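Local coordinates for ribonucleoside-diphosphate reductase (Pseudomonas aeruginosa, PDB 5IM3), which probably reduces ribonucleoside diphosphates to the deoxyribonucleotides needed for DNA synthesis and binds dATP in allosteric regulation of its activity, at residues A[343-346]-A[347-351]; A[621-624]-A[625-628]. All coordinates share one frame; numbering follows the deposited sequence.

Contact 1. Residues A[343-346]-A[347-351]; sequences EFYN and LLSSF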
loop_
_atom_site.group_PDB
_atom_site.type_symbol
_atom_site.label_atom_id
_atom_site.label_comp_id
_atom_site.label_asym_id
_atom_site.label_seq_id
_atom_site.Cartn_x
_atom_site.Cartn_y
_atom_site.Cartn_z
ATOM N N GLU A 343 0.358 -29.711 -58.229
ATOM C CA GLU A 343 -0.555 -28.677 -57.753
ATOM C C GLU A 343 -0.284 -28.336 -56.288
ATOM O O GLU A 343 -0.307 -27.161 -55.904
ATOM C CB GLU A 343 -2.004 -29.133 -57.943
ATOM C CG GLU A 343 -3.060 -28.119 -57.502
ATOM C CD GLU A 343 -4.469 -28.693 -57.516
ATOM O OE1 GLU A 343 -4.637 -29.858 -57.935
ATOM O OE2 GLU A 343 -5.410 -27.981 -57.102
ATOM N N PHE A 344 -0.012 -29.347 -55.459
ATOM C CA PHE A 344 0.243 -29.085 -54.045
ATOM C C PHE A 344 1.623 -28.471 -53.838
ATOM O O PHE A 344 1.806 -27.626 -52.953
ATOM C CB PHE A 344 0.116 -30.374 -53.226
ATOM C CG PHE A 344 -1.219 -31.064 -53.357
ATOM C CD1 PHE A 344 -2.327 -30.395 -53.855
ATOM C CD2 PHE A 344 -1.360 -32.389 -52.973
ATOM C CE1 PHE A 344 -3.544 -31.036 -53.971
ATOM C CE2 PHE A 344 -2.576 -33.033 -53.087
ATOM C CZ PHE A 344 -3.668 -32.355 -53.586
ATOM N N TYR A 345 2.608 -28.893 -54.632
ATOM C CA TYR A 345 3.947 -28.330 -54.500
ATOM C C TYR A 345 3.962 -26.855 -54.880
ATOM O O TYR A 345 4.600 -26.040 -54.206
ATOM C CB TYR A 345 4.938 -29.111 -55.362
ATOM C CG TYR A 345 6.192 -28.326 -55.675
ATOM C CD1 TYR A 345 7.224 -28.228 -54.749
ATOM C CD2 TYR A 345 6.337 -27.673 -56.891
ATOM C CE1 TYR A 345 8.366 -27.504 -55.030
ATOM C CE2 TYR A 345 7.472 -26.949 -57.183
ATOM C CZ TYR A 345 8.485 -26.867 -56.252
ATOM O OH TYR A 345 9.616 -26.142 -56.551
ATOM N N ASN A 346 3.270 -26.496 -55.965
ATOM C CA ASN A 346 3.238 -25.102 -56.390
ATOM C C ASN A 346 2.581 -24.220 -55.336
ATOM O O ASN A 346 3.023 -23.091 -55.098
ATOM C CB ASN A 346 2.504 -24.978 -57.722
ATOM C CG ASN A 346 3.320 -25.505 -58.886
ATOM O OD1 ASN A 346 4.552 -25.484 -58.856
ATOM N ND2 ASN A 346 2.635 -25.980 -59.921
ATOM N N LEU A 347 1.525 -24.720 -54.691
ATOM C CA LEU A 347 0.849 -23.926 -53.672
ATOM C C LEU A 347 1.746 -23.710 -52.457
ATOM O O LEU A 347 1.778 -22.613 -51.888
ATOM C CB LEU A 347 -0.456 -24.606 -53.258
ATOM C CG LEU A 347 -1.429 -23.712 -52.488
ATOM C CD1 LEU A 347 -2.009 -22.639 -53.408
ATOM C CD2 LEU A 347 -2.534 -24.532 -51.848
ATOM N N LEU A 348 2.489 -24.742 -52.052
ATOM C CA LEU A 348 3.326 -24.652 -50.861
ATOM C C LEU A 348 4.587 -23.830 -51.116
ATOM O O LEU A 348 4.894 -22.904 -50.358
ATOM C CB LEU A 348 3.696 -26.058 -50.381
ATOM C CG LEU A 348 2.561 -26.898 -49.792
ATOM C CD1 LEU A 348 3.025 -28.326 -49.566
ATOM C CD2 LEU A 348 2.061 -26.293 -48.487
ATOM N N SER A 349 5.325 -24.156 -52.179
ATOM C CA SER A 349 6.604 -23.507 -52.444
ATOM C C SER A 349 6.463 -22.021 -52.761
ATOM O O SER A 349 7.440 -21.279 -52.619
ATOM C CB SER A 349 7.316 -24.211 -53.602
ATOM O OG SER A 349 6.516 -24.205 -54.771
ATOM N N SER A 350 5.284 -21.577 -53.192
ATOM C CA SER A 350 5.040 -20.167 -53.465
ATOM C C SER A 350 4.614 -19.388 -52.230
ATOM O O SER A 350 4.506 -18.159 -52.302
ATOM C CB SER A 350 3.960 -20.019 -54.538
ATOM O OG SER A 350 2.699 -20.419 -54.034
ATOM N N PHE A 351 4.362 -20.070 -51.113
ATOM C CA PHE A 351 3.886 -19.464 -49.873
ATOM C C PHE A 351 2.458 -18.943 -49.986
ATOM O O PHE A 351 2.017 -18.166 -49.133
ATOM C CB PHE A 351 4.805 -18.326 -49.402
ATOM C CG PHE A 351 6.245 -18.732 -49.188
ATOM C CD1 PHE A 351 6.637 -20.061 -49.233
ATOM C CD2 PHE A 351 7.206 -17.768 -48.931
ATOM C CE1 PHE A 351 7.958 -20.414 -49.034
ATOM C CE2 PHE A 351 8.528 -18.118 -48.732
ATOM C CZ PHE A 351 8.903 -19.439 -48.782
#

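Contact 2. Residues A[621-624]-A[625-628]; sequences AKLE and KTVK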
loop_
_atom_site.group_PDB
_atom_site.type_symbol
_atom_site.label_atom_id
_atom_site.label_comp_id
_atom_site.label_asym_id
_atom_site.label_seq_id
_atom_site.Cartn_x
_atom_site.Cartn_y
_atom_site.Cartn_z
ATOM N N ALA A 621 -9.434 -13.161 -57.646
ATOM C CA ALA A 621 -9.324 -14.301 -58.552
ATOM C C ALA A 621 -8.290 -15.308 -58.058
ATOM O O ALA A 621 -8.564 -16.512 -57.988
ATOM C CB ALA A 621 -8.970 -13.817 -59.959
ATOM N N LYS A 622 -7.088 -14.833 -57.717
ATOM C CA LYS A 622 -6.043 -15.740 -57.252
ATOM C C LYS A 622 -6.437 -16.415 -55.947
ATOM O O LYS A 622 -5.985 -17.529 -55.660
ATOM C CB LYS A 622 -4.729 -14.976 -57.081
ATOM C CG LYS A 622 -3.538 -15.852 -56.715
ATOM C CD LYS A 622 -2.276 -15.030 -56.503
ATOM C CE LYS A 622 -1.089 -15.919 -56.163
ATOM N NZ LYS A 622 0.137 -15.132 -55.859
ATOM N N LEU A 623 -7.283 -15.759 -55.151
ATOM C CA LEU A 623 -7.683 -16.314 -53.864
ATOM C C LEU A 623 -8.514 -17.578 -54.043
ATOM O O LEU A 623 -8.344 -18.550 -53.298
ATOM C CB LEU A 623 -8.461 -15.263 -53.076
ATOM C CG LEU A 623 -8.845 -15.603 -51.636
ATOM C CD1 LEU A 623 -7.611 -15.799 -50.765
ATOM C CD2 LEU A 623 -9.730 -14.499 -51.085
ATOM N N GLU A 624 -9.418 -17.586 -55.026
ATOM C CA GLU A 624 -10.244 -18.766 -55.257
ATOM C C GLU A 624 -9.387 -19.977 -55.605
ATOM O O GLU A 624 -9.612 -21.075 -55.081
ATOM C CB GLU A 624 -11.257 -18.485 -56.367
ATOM C CG GLU A 624 -12.068 -19.706 -56.786
ATOM C CD GLU A 624 -13.197 -19.367 -57.735
ATOM O OE1 GLU A 624 -13.279 -18.202 -58.179
ATOM O OE2 GLU A 624 -14.007 -20.269 -58.038
ATOM N N LYS A 625 -8.398 -19.796 -56.484
ATOM C CA LYS A 625 -7.550 -20.913 -56.889
ATOM C C LYS A 625 -6.798 -21.500 -55.701
ATOM O O LYS A 625 -6.688 -22.725 -55.570
ATOM C CB LYS A 625 -6.573 -20.457 -57.969
ATOM C CG LYS A 625 -7.249 -20.102 -59.279
ATOM C CD LYS A 625 -6.730 -18.789 -59.822
ATOM C CE LYS A 625 -7.428 -18.405 -61.109
ATOM N NZ LYS A 625 -6.951 -17.087 -61.607
ATOM N N THR A 626 -6.270 -20.647 -54.823
ATOM C CA THR A 626 -5.518 -21.145 -53.677
ATOM C C THR A 626 -6.434 -21.833 -52.670
ATOM O O THR A 626 -6.069 -22.866 -52.097
ATOM C CB THR A 626 -4.759 -19.998 -53.016
ATOM O OG1 THR A 626 -5.688 -18.980 -52.631
ATOM C CG2 THR A 626 -3.728 -19.413 -53.980
ATOM N N VAL A 627 -7.630 -21.283 -52.446
ATOM C CA VAL A 627 -8.561 -21.895 -51.502
ATOM C C VAL A 627 -9.024 -23.252 -52.017
ATOM O O VAL A 627 -9.114 -24.221 -51.254
ATOM C CB VAL A 627 -9.751 -20.955 -51.233
ATOM C CG1 VAL A 627 -10.833 -21.669 -50.423
ATOM C CG2 VAL A 627 -9.284 -19.718 -50.494
ATOM N N LYS A 628 -9.336 -23.343 -53.311
ATOM C CA LYS A 628 -9.772 -24.616 -53.875
ATOM C C LYS A 628 -8.736 -25.707 -53.638
ATOM O O LYS A 628 -9.082 -26.830 -53.255
ATOM C CB LYS A 628 -10.049 -24.464 -55.369
ATOM C CG LYS A 628 -11.389 -23.828 -55.699
ATOM C CD LYS A 628 -11.634 -23.828 -57.205
ATOM C CE LYS A 628 -13.090 -23.554 -57.541
ATOM N NZ LYS A 628 -13.371 -23.782 -58.988
#

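Contact 1. Residues A[343-346]-A[347-351]
Y345 turns its ring along the helix toward S349 by setting CG roughly opposite its backbone N (chi1 159°), while S349 swings OG between its own N and carbonyl carbon (chi1 58°), back over the preceding turn. The two settings meet: OG lies above the middle of one ring face, 3.6 Å from CZ of Y345, and CB of S349 makes a CH-pi contact with the same face, 4.1 Å from the ring centroid. Serine suits the place because it is small enough to sit against the ring face and can bond back to the helix. Its OG donates to Y345 O at 2.7 Å, from above the carbonyl plane, and S349 N reaches the same oxygen at 2.9 Å in a nearly straight bond, so one carbonyl is gripped twice by one residue.

S350 repeats the theme a residue later. Its OG, in the carbonyl plane, donates to N346 O at 2.9 Å, while S350 N adds a weak bond to that oxygen. Hydroxyls thus reinforce the final turn just before F351, whose positive phi (69°) closes the helix in a Schellman motif.

D288 N holds the Y345 phenol oxygen; E343 pairs OE1 with R340 in a salt bridge and bonds OE2 to the T629 hydroxyl. F344, L347 and L348 supply the apolar bulk: F344 touches M633 of helix 620-640 and A327, L347 packs on the same helix and Y353, and L348 on M354 and S355 of strand 353-355. Helix 319-330 covers Y345 and S349 through M324, Q320 and F323, placing helix 337-349 between helices and strand.

Contact 2. Residues A[621-624]-A[625-628]
The early turns of helix 620-640, in the barrel domain of the reductase, bring L623, T626 and V627 together on a buried side and E624 with K628 on a more open one. T626 OG1 donates to L623 O at 2.8 Å, and V627 N bonds to the same carbonyl at 3.0 Å. The hydroxyl approaches well to one side of the C=O direction (C=O...OG1 angle 113°), whereas the amide comes in much straighter at 159°, which lets one oxygen serve both donors. With chi1 at 57°, OG1 of T626 sits between its own N and carbonyl carbon, near the backbone of the preceding turn, and CG2 is left to pack. H612 NE2 is a second partner of this hydroxyl. A threonine therefore serves two purposes here, meeting polar needs through OG1 and apolar ones through its methyl.

Within the ten-stranded alpha-beta barrel this amphipathic helix lies in the connection between strands 600-608 and 659-663, parallel neighbours, and is lined on one flank by helix 679-707. L623 meets I692 of that helix and V627 meets A696, and the two branched residues also touch each other, CD1 of L623 lying 4.3 Å from CG2 of V627.

On the more open side, E624 and K628 run side by side and point the same way. E624 also lies against Y695 and Q698 of helix 679-707, so it is not wholly in solvent. The extended glutamate brings OE2 to 3.4 Å from CE of K628, but NZ is 3.7 Å from OE2, a long salt bridge; NZ has another long, weak ion pair with D702. K625 bends at chi2 and lays its methylenes back along the helix, with CD 3.5 Å from A621 O. K622, fully extended, instead carries NZ away to N611 O.

In the fold
Contact 1 and contact 2 lie on two helices that pack together, their centres about 12 Å apart, and touch where L347 CD1 meets T626 CG2 at 3.7 Å. They thereby join the all-alpha region to the barrel domain. Both use a hydroxyl residue to give one backbone carbonyl a second donor, yet their settings differ. Residues 343-351 are mostly buried at the closing end of their helix, where an aromatic face and two serine hydroxyls work beside leucines and F344. Residues 621-628 belong to early turns and are only partly buried, with leucine, valine and a threonine methyl packed inside and lysines and a glutamate on the less buried side, where charge interactions are long and weak.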